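Local coordinates for p800 reaction center core protein (Heliobacterium modesticaldum, PDB 5V8K) that forms the homodimeric core of a photosynthetic reaction center, holding bacteriochlorophylls and related pigments and contributing ligands to a [4Fe-4S] cluster for light-driven electron transfer, at residues Trp408-Phe422 with Ala428-Gln440. Sequence-based numbering, arbitrary orientation.
With SF4 (iron/sulfur cluster), chain B.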
ATOM      1  N   TRP A 408      24.299 -15.250  10.687  1.00 54.64           N
ATOM      2  CA  TRP A 408      24.617 -14.358   9.579  1.00 57.29           C
ATOM      3  C   TRP A 408      25.901 -13.566   9.843  1.00 55.25           C
ATOM      4  O   TRP A 408      26.774 -13.492   8.970  1.00 56.01           O
ATOM      5  CB  TRP A 408      23.418 -13.438   9.306  1.00 55.59           C
ATOM      6  CG  TRP A 408      23.586 -12.591   8.118  1.00 51.68           C
ATOM      7  CD1 TRP A 408      23.209 -12.881   6.825  1.00 51.15           C
ATOM      8  CD2 TRP A 408      24.193 -11.302   8.086  1.00 51.70           C
ATOM      9  NE1 TRP A 408      23.555 -11.835   5.993  1.00 50.85           N
ATOM     10  CE2 TRP A 408      24.155 -10.856   6.744  1.00 56.27           C
ATOM     11  CE3 TRP A 408      24.781 -10.476   9.065  1.00 54.56           C
ATOM     12  CZ2 TRP A 408      24.697  -9.640   6.355  1.00 53.87           C
ATOM     13  CZ3 TRP A 408      25.315  -9.257   8.678  1.00 53.37           C
ATOM     14  CH2 TRP A 408      25.282  -8.855   7.334  1.00 53.45           C
ATOM     15  N   THR A 409      26.063 -13.002  11.055  1.00 51.53           N
ATOM     16  CA  THR A 409      27.279 -12.230  11.349  1.00 52.70           C
ATOM     17  C   THR A 409      28.509 -13.123  11.307  1.00 54.68           C
ATOM     18  O   THR A 409      29.594 -12.697  10.891  1.00 56.94           O
ATOM     19  CB  THR A 409      27.205 -11.524  12.720  1.00 52.92           C
ATOM     20  OG1 THR A 409      27.094 -12.484  13.787  1.00 53.68           O
ATOM     21  CG2 THR A 409      26.047 -10.552  12.804  1.00 50.95           C
ATOM     22  N   THR A 410      28.372 -14.363  11.751  1.00 59.64           N
ATOM     23  CA  THR A 410      29.466 -15.311  11.607  1.00 60.59           C
ATOM     24  C   THR A 410      29.714 -15.675  10.141  1.00 62.44           C
ATOM     25  O   THR A 410      30.864 -15.697   9.685  1.00 66.73           O
ATOM     26  CB  THR A 410      29.170 -16.543  12.452  1.00 61.36           C
ATOM     27  OG1 THR A 410      29.245 -16.171  13.836  1.00 61.69           O
ATOM     28  CG2 THR A 410      30.163 -17.652  12.188  1.00 63.27           C
ATOM     29  N   LYS A 411      28.657 -15.962   9.385  1.00 63.44           N
ATOM     30  CA  LYS A 411      28.811 -16.259   7.963  1.00 66.53           C
ATOM     31  C   LYS A 411      29.614 -15.185   7.230  1.00 70.90           C
ATOM     32  O   LYS A 411      30.447 -15.501   6.376  1.00 74.26           O
ATOM     33  CB  LYS A 411      27.440 -16.407   7.306  1.00 70.92           C
ATOM     34  CG  LYS A 411      27.529 -16.724   5.832  1.00 76.88           C
ATOM     35  CD  LYS A 411      26.167 -16.737   5.141  1.00 80.54           C
ATOM     36  CE  LYS A 411      26.329 -17.099   3.664  1.00 82.05           C
ATOM     37  NZ  LYS A 411      27.423 -18.107   3.428  1.00 82.37           N
ATOM     38  N   VAL A 412      29.333 -13.902   7.496  1.00 67.47           N
ATOM     39  CA  VAL A 412      29.997 -12.825   6.763  1.00 64.57           C
ATOM     40  C   VAL A 412      31.275 -12.345   7.424  1.00 66.66           C
ATOM     41  O   VAL A 412      31.855 -11.355   6.967  1.00 71.62           O
ATOM     42  CB  VAL A 412      29.082 -11.594   6.567  1.00 61.69           C
ATOM     43  CG1 VAL A 412      27.753 -12.012   6.008  1.00 58.58           C
ATOM     44  CG2 VAL A 412      28.895 -10.805   7.862  1.00 58.82           C
ATOM     45  N   GLY A 413      31.718 -12.974   8.500  1.00 58.68           N
ATOM     46  CA  GLY A 413      32.998 -12.631   9.096  1.00 60.46           C
ATOM     47  C   GLY A 413      33.005 -11.508  10.118  1.00 65.73           C
ATOM     48  O   GLY A 413      34.088 -11.021  10.458  1.00 67.41           O
ATOM     49  N   MET A 414      31.847 -11.098  10.642  1.00 69.59           N
ATOM     50  CA  MET A 414      31.808 -10.067  11.679  1.00 69.29           C
ATOM     51  C   MET A 414      32.039 -10.638  13.076  1.00 71.06           C
ATOM     52  O   MET A 414      31.639 -11.761  13.390  1.00 75.09           O
ATOM     53  CB  MET A 414      30.455  -9.359  11.720  1.00 70.10           C
ATOM     54  CG  MET A 414      30.112  -8.532  10.521  1.00 71.22           C
ATOM     55  SD  MET A 414      28.417  -8.011  10.651  1.00 70.34           S
ATOM     56  CE  MET A 414      28.441  -6.972  12.105  1.00 69.45           C
ATOM     57  N   LYS A 415      32.614  -9.812  13.948  1.00 74.00           N
ATOM     58  CA  LYS A 415      32.750 -10.194  15.348  1.00 78.63           C
ATOM     59  C   LYS A 415      31.405 -10.110  16.076  1.00 78.77           C
ATOM     60  O   LYS A 415      31.017 -11.032  16.806  1.00 80.23           O
ATOM     61  CB  LYS A 415      33.788  -9.294  16.001  1.00 85.21           C
ATOM     62  CG  LYS A 415      34.258  -9.746  17.377  1.00 93.66           C
ATOM     63  CD  LYS A 415      33.406  -9.144  18.504  1.00 96.02           C
ATOM     64  CE  LYS A 415      34.277  -8.732  19.685  1.00 99.70           C
ATOM     65  NZ  LYS A 415      34.901  -9.892  20.395  1.00 99.96           N
ATOM     66  N   ALA A 416      30.665  -9.024  15.864  1.00 58.62           N
ATOM     67  CA  ALA A 416      29.417  -8.782  16.574  1.00 57.94           C
ATOM     68  C   ALA A 416      28.764  -7.527  16.009  1.00 57.42           C
ATOM     69  O   ALA A 416      29.448  -6.610  15.552  1.00 58.63           O
ATOM     70  CB  ALA A 416      29.677  -8.633  18.079  1.00 56.88           C
ATOM     71  N   LYS A 417      27.434  -7.495  16.040  1.00 53.72           N
ATOM     72  CA  LYS A 417      26.716  -6.258  15.750  1.00 50.73           C
ATOM     73  C   LYS A 417      27.149  -5.191  16.763  1.00 51.46           C
ATOM     74  O   LYS A 417      27.282  -5.481  17.944  1.00 52.32           O
ATOM     75  CB  LYS A 417      25.227  -6.524  15.818  1.00 49.10           C
ATOM     76  CG  LYS A 417      24.758  -7.477  14.724  1.00 48.36           C
ATOM     77  CD  LYS A 417      23.322  -7.880  14.900  1.00 47.00           C
ATOM     78  CE  LYS A 417      22.934  -8.987  13.927  1.00 46.57           C
ATOM     79  NZ  LYS A 417      21.498  -9.340  13.972  1.00 45.24           N
ATOM     80  N   ARG A 418      27.447  -3.979  16.303  1.00 58.59           N
ATOM     81  CA  ARG A 418      28.056  -2.984  17.188  1.00 62.62           C
ATOM     82  C   ARG A 418      27.104  -2.555  18.311  1.00 65.15           C
ATOM     83  O   ARG A 418      27.502  -2.497  19.476  1.00 66.22           O
ATOM     84  CB  ARG A 418      28.520  -1.780  16.361  1.00 70.39           C
ATOM     85  CG  ARG A 418      28.548  -0.418  17.101  1.00 78.74           C
ATOM     86  CD  ARG A 418      28.772   0.779  16.145  1.00 79.53           C
ATOM     87  NE  ARG A 418      27.914   0.679  14.959  1.00 78.01           N
ATOM     88  CZ  ARG A 418      28.345   0.651  13.698  1.00 82.15           C
ATOM     89  NH1 ARG A 418      29.640   0.751  13.424  1.00 87.91           N
ATOM     90  NH2 ARG A 418      27.479   0.542  12.698  1.00 80.02           N
ATOM     91  N   ASP A 419      25.845  -2.258  17.991  1.00 56.67           N
ATOM     92  CA  ASP A 419      24.894  -1.809  19.000  1.00 49.80           C
ATOM     93  C   ASP A 419      23.494  -2.219  18.575  1.00 48.07           C
ATOM     94  O   ASP A 419      23.309  -2.973  17.618  1.00 47.46           O
ATOM     95  CB  ASP A 419      25.017  -0.299  19.214  1.00 49.91           C
ATOM     96  CG  ASP A 419      24.759   0.488  17.954  1.00 54.74           C
ATOM     97  OD1 ASP A 419      23.871   0.106  17.173  1.00 55.69           O
ATOM     98  OD2 ASP A 419      25.452   1.501  17.741  1.00 59.01           O
ATOM     99  N   GLY A 420      22.498  -1.704  19.291  1.00 46.40           N
ATOM    100  CA  GLY A 420      21.119  -2.028  19.071  1.00 46.80           C
ATOM    101  C   GLY A 420      20.357  -1.122  18.141  1.00 46.84           C
ATOM    102  O   GLY A 420      19.168  -1.376  17.903  1.00 44.00           O
ATOM    103  N   GLU A 421      20.993  -0.087  17.590  1.00 43.96           N
ATOM    104  CA  GLU A 421      20.258   0.952  16.871  1.00 43.64           C
ATOM    105  C   GLU A 421      20.758   1.261  15.478  1.00 44.76           C
ATOM    106  O   GLU A 421      20.037   1.953  14.743  1.00 45.10           O
ATOM    107  CB  GLU A 421      20.253   2.272  17.666  1.00 47.59           C
ATOM    108  CG  GLU A 421      21.639   2.807  18.036  1.00 51.88           C
ATOM    109  CD  GLU A 421      21.596   4.221  18.660  1.00 51.79           C
ATOM    110  OE1 GLU A 421      21.026   5.129  18.027  1.00 52.10           O
ATOM    111  OE2 GLU A 421      22.134   4.427  19.771  1.00 53.48           O
ATOM    112  N   PHE A 422      21.942   0.779  15.086  1.00 43.56           N
ATOM    113  CA  PHE A 422      22.483   1.064  13.765  1.00 43.53           C
ATOM    114  C   PHE A 422      21.524   0.577  12.678  1.00 46.09           C
ATOM    115  O   PHE A 422      20.840  -0.443  12.856  1.00 44.62           O
ATOM    116  CB  PHE A 422      23.873   0.436  13.592  1.00 44.93           C
ATOM    117  CG  PHE A 422      23.882  -1.086  13.487  1.00 47.60           C
ATOM    118  CD1 PHE A 422      23.888  -1.879  14.629  1.00 45.58           C
ATOM    119  CD2 PHE A 422      23.903  -1.718  12.248  1.00 44.62           C
ATOM    120  CE1 PHE A 422      23.901  -3.238  14.552  1.00 45.76           C
ATOM    121  CE2 PHE A 422      23.918  -3.105  12.162  1.00 44.80           C
ATOM    122  CZ  PHE A 422      23.901  -3.864  13.312  1.00 47.17           C
ATOM    123  N   ALA A 428      27.670  -4.240   1.145  1.00 45.12           N
ATOM    124  CA  ALA A 428      28.450  -5.479   1.172  1.00 48.55           C
ATOM    125  C   ALA A 428      27.526  -6.682   1.276  1.00 46.96           C
ATOM    126  O   ALA A 428      26.432  -6.617   1.857  1.00 44.27           O
ATOM    127  CB  ALA A 428      29.416  -5.488   2.340  1.00 47.64           C
ATOM    128  N   TYR A 429      27.946  -7.770   0.649  1.00 49.03           N
ATOM    129  CA  TYR A 429      27.250  -9.052   0.738  1.00 53.53           C
ATOM    130  C   TYR A 429      25.839  -8.981   0.183  1.00 51.11           C
ATOM    131  O   TYR A 429      24.985  -9.778   0.561  1.00 48.90           O
ATOM    132  CB  TYR A 429      27.204  -9.575   2.174  1.00 60.42           C
ATOM    133  CG  TYR A 429      28.583  -9.733   2.767  1.00 74.96           C
ATOM    134  CD1 TYR A 429      29.403 -10.779   2.371  1.00 76.15           C
ATOM    135  CD2 TYR A 429      29.079  -8.831   3.707  1.00 77.00           C
ATOM    136  CE1 TYR A 429      30.665 -10.930   2.900  1.00 79.49           C
ATOM    137  CE2 TYR A 429      30.354  -8.978   4.237  1.00 79.92           C
ATOM    138  CZ  TYR A 429      31.129 -10.032   3.833  1.00 82.83           C
ATOM    139  OH  TYR A 429      32.408 -10.203   4.334  1.00 86.00           O
ATOM    140  N   GLY A 430      25.595  -8.042  -0.718  1.00 47.10           N
ATOM    141  CA  GLY A 430      24.290  -7.875  -1.297  1.00 40.22           C
ATOM    142  C   GLY A 430      23.322  -7.025  -0.502  1.00 38.86           C
ATOM    143  O   GLY A 430      22.145  -6.968  -0.878  1.00 37.65           O
ATOM    144  N   GLY A 431      23.768  -6.397   0.601  1.00 42.67           N
ATOM    145  CA  GLY A 431      22.973  -5.446   1.374  1.00 41.58           C
ATOM    146  C   GLY A 431      22.693  -5.903   2.792  1.00 41.46           C
ATOM    147  O   GLY A 431      22.489  -7.092   3.026  1.00 41.60           O
ATOM    148  N   THR A 432      22.665  -4.974   3.753  1.00 40.90           N
ATOM    149  CA  THR A 432      22.686  -5.353   5.163  1.00 41.17           C
ATOM    150  C   THR A 432      21.668  -4.593   6.015  1.00 41.69           C
ATOM    151  O   THR A 432      21.819  -4.534   7.242  1.00 40.87           O
ATOM    152  CB  THR A 432      24.070  -5.129   5.751  1.00 43.21           C
ATOM    153  OG1 THR A 432      24.428  -3.751   5.615  1.00 42.87           O
ATOM    154  CG2 THR A 432      25.155  -6.001   5.028  1.00 43.99           C
ATOM    155  N   CYS A 433      20.625  -4.040   5.418  1.00 40.84           N
ATOM    156  CA  CYS A 433      19.724  -3.208   6.188  1.00 41.99           C
ATOM    157  C   CYS A 433      18.914  -4.002   7.202  1.00 42.17           C
ATOM    158  O   CYS A 433      18.359  -5.058   6.891  1.00 40.11           O
ATOM    159  CB  CYS A 433      18.732  -2.459   5.301  1.00 41.22           C
ATOM    160  SG  CYS A 433      18.797  -2.616   3.529  1.00 42.47           S
ATOM    161  N   SER A 434      18.791  -3.416   8.399  1.00 38.71           N
ATOM    162  CA  SER A 434      17.829  -3.797   9.425  1.00 41.96           C
ATOM    163  C   SER A 434      18.102  -5.148  10.064  1.00 42.96           C
ATOM    164  O   SER A 434      17.176  -5.930  10.281  1.00 40.97           O
ATOM    165  CB  SER A 434      16.417  -3.759   8.873  1.00 36.90           C
ATOM    166  OG  SER A 434      16.010  -2.429   8.701  1.00 38.35           O
ATOM    167  N   ILE A 435      19.364  -5.402  10.402  1.00 42.12           N
ATOM    168  CA  ILE A 435      19.726  -6.500  11.284  1.00 44.19           C
ATOM    169  C   ILE A 435      19.813  -6.121  12.773  1.00 47.43           C
ATOM    170  O   ILE A 435      19.917  -7.024  13.629  1.00 42.12           O
ATOM    171  CB  ILE A 435      21.060  -7.095  10.793  1.00 42.23           C
ATOM    172  CG1 ILE A 435      22.187  -6.044  10.784  1.00 43.04           C
ATOM    173  CG2 ILE A 435      20.895  -7.660   9.394  1.00 41.83           C
ATOM    174  CD1 ILE A 435      23.576  -6.609  10.452  1.00 47.00           C
ATOM    175  N   SER A 436      19.715  -4.836  13.123  1.00 41.15           N
ATOM    176  CA  SER A 436      19.853  -4.451  14.520  1.00 43.29           C
ATOM    177  C   SER A 436      18.585  -4.757  15.329  1.00 43.16           C
ATOM    178  O   SER A 436      17.508  -5.047  14.797  1.00 39.94           O
ATOM    179  CB  SER A 436      20.169  -2.962  14.644  1.00 42.03           C
ATOM    180  OG  SER A 436      19.021  -2.207  14.326  1.00 44.02           O
ATOM    181  N   LEU A 437      18.754  -4.666  16.647  1.00 42.70           N
ATOM    182  CA  LEU A 437      17.687  -4.899  17.613  1.00 42.56           C
ATOM    183  C   LEU A 437      16.487  -3.979  17.366  1.00 46.43           C
ATOM    184  O   LEU A 437      15.339  -4.453  17.262  1.00 41.51           O
ATOM    185  CB  LEU A 437      18.275  -4.735  19.030  1.00 43.57           C
ATOM    186  CG  LEU A 437      17.487  -4.813  20.355  1.00 54.77           C
ATOM    187  CD1 LEU A 437      17.008  -3.500  20.690  1.00 54.68           C
ATOM    188  CD2 LEU A 437      16.258  -5.663  20.319  1.00 53.48           C
ATOM    189  N   VAL A 438      16.726  -2.670  17.202  1.00 39.35           N
ATOM    190  CA  VAL A 438      15.588  -1.758  17.060  1.00 40.10           C
ATOM    191  C   VAL A 438      14.885  -1.985  15.714  1.00 39.89           C
ATOM    192  O   VAL A 438      13.662  -1.824  15.600  1.00 39.68           O
ATOM    193  CB  VAL A 438      16.013  -0.281  17.270  1.00 39.34           C
ATOM    194  CG1 VAL A 438      16.736   0.311  16.046  1.00 38.53           C
ATOM    195  CG2 VAL A 438      14.820   0.531  17.615  1.00 39.43           C
ATOM    196  N   ASP A 439      15.624  -2.404  14.689  1.00 40.29           N
ATOM    197  CA  ASP A 439      14.990  -2.602  13.391  1.00 40.67           C
ATOM    198  C   ASP A 439      14.109  -3.857  13.398  1.00 38.43           C
ATOM    199  O   ASP A 439      13.093  -3.903  12.707  1.00 38.03           O
ATOM    200  CB  ASP A 439      16.064  -2.643  12.308  1.00 40.22           C
ATOM    201  CG  ASP A 439      16.741  -1.270  12.085  1.00 42.89           C
ATOM    202  OD1 ASP A 439      16.152  -0.218  12.473  1.00 43.57           O
ATOM    203  OD2 ASP A 439      17.858  -1.234  11.519  1.00 45.14           O
ATOM    204  N   GLN A 440      14.422  -4.834  14.252  1.00 37.19           N
ATOM    205  CA  GLN A 440      13.522  -5.966  14.458  1.00 35.84           C
ATOM    206  C   GLN A 440      12.321  -5.577  15.319  1.00 36.99           C
ATOM    207  O   GLN A 440      11.238  -6.155  15.174  1.00 34.72           O
ATOM    208  CB  GLN A 440      14.268  -7.141  15.088  1.00 36.97           C
ATOM    209  CG  GLN A 440      15.319  -7.775  14.181  1.00 37.55           C
ATOM    210  CD  GLN A 440      14.694  -8.390  12.931  1.00 38.50           C
ATOM    211  OE1 GLN A 440      13.756  -9.196  13.010  1.00 37.78           O
ATOM    212  NE2 GLN A 440      15.183  -7.983  11.773  1.00 36.61           N
TER
HETATM  213 FE1  SF4 B1029      20.089  -0.666   2.805  0.50 42.02          FE
HETATM  214 FE2  SF4 B1029      21.758   1.010   4.240  0.50 42.97          FE
HETATM  215 FE3  SF4 B1029      20.057   2.088   2.395  0.50 43.77          FE
HETATM  216 FE4  SF4 B1029      22.206   0.544   1.572  0.50 42.34          FE
HETATM  217  S1  SF4 B1029      22.290   2.593   2.732  0.50 38.20           S
HETATM  218  S2  SF4 B1029      20.058   0.396   0.798  0.50 38.44           S
HETATM  219  S3  SF4 B1029      22.340  -1.015   3.189  0.50 42.64           S
HETATM  220  S4  SF4 B1029      19.471   1.002   4.302  0.50 40.30           S
HETATM  221  O   HOH W   1      21.684  -5.119  17.583  1.00 44.78           O
HETATM  222  O   HOH W   2      17.506   2.099  13.086  1.00 43.33           O
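Ile-435 fills the hollow between Trp-408 and Phe-422, two residues past Cys-433, in the cysteine loop of the [4Fe-4S] cluster of this type I reaction center. Its CD1 reaches CZ3 of Trp-408 at 3.6 Å, while CG1 rests against CE2 of Phe-422. CG1 stands between backbone N and carbonyl carbon (chi1 59°), which lets one branch serve both rings. Thr-432 CG2 meets the Trp-408 ring at its edge, near the ring plane; the indole NE1 bonds to Asp-547 of the second subunit. On the flank, Val-412, in the turn closed by the Schellman glycine Gly-413, sets CB over the centre of the Tyr-429 ring, 3.8 Å from the centroid. The extended chain of Lys-417 crosses Ile-435 at a slant, and NZ donates to Ile-435 O at 2.8 Å, tilted 31° from the carbonyl plane; Phe-402 O and Glu-548 of the second subunit share that ammonium. With the ammonium gone, as in an alanine at this position, the Ile-435 carbonyl would probably lose its donor and Glu-548 of the second subunit its opposite charge. Side-chain-free Gly-420 lies against the first turn of helix 437-447, its O accepting from Val-438 N at 2.9 Å. N-cap Ser-436 lays CB over one face of Phe-422, 4.0 Å from the centroid, while its OG donates to Phe-422 O at 2.9 Å. Cys-433 SG binds cluster iron FE1 at 2.4 Å.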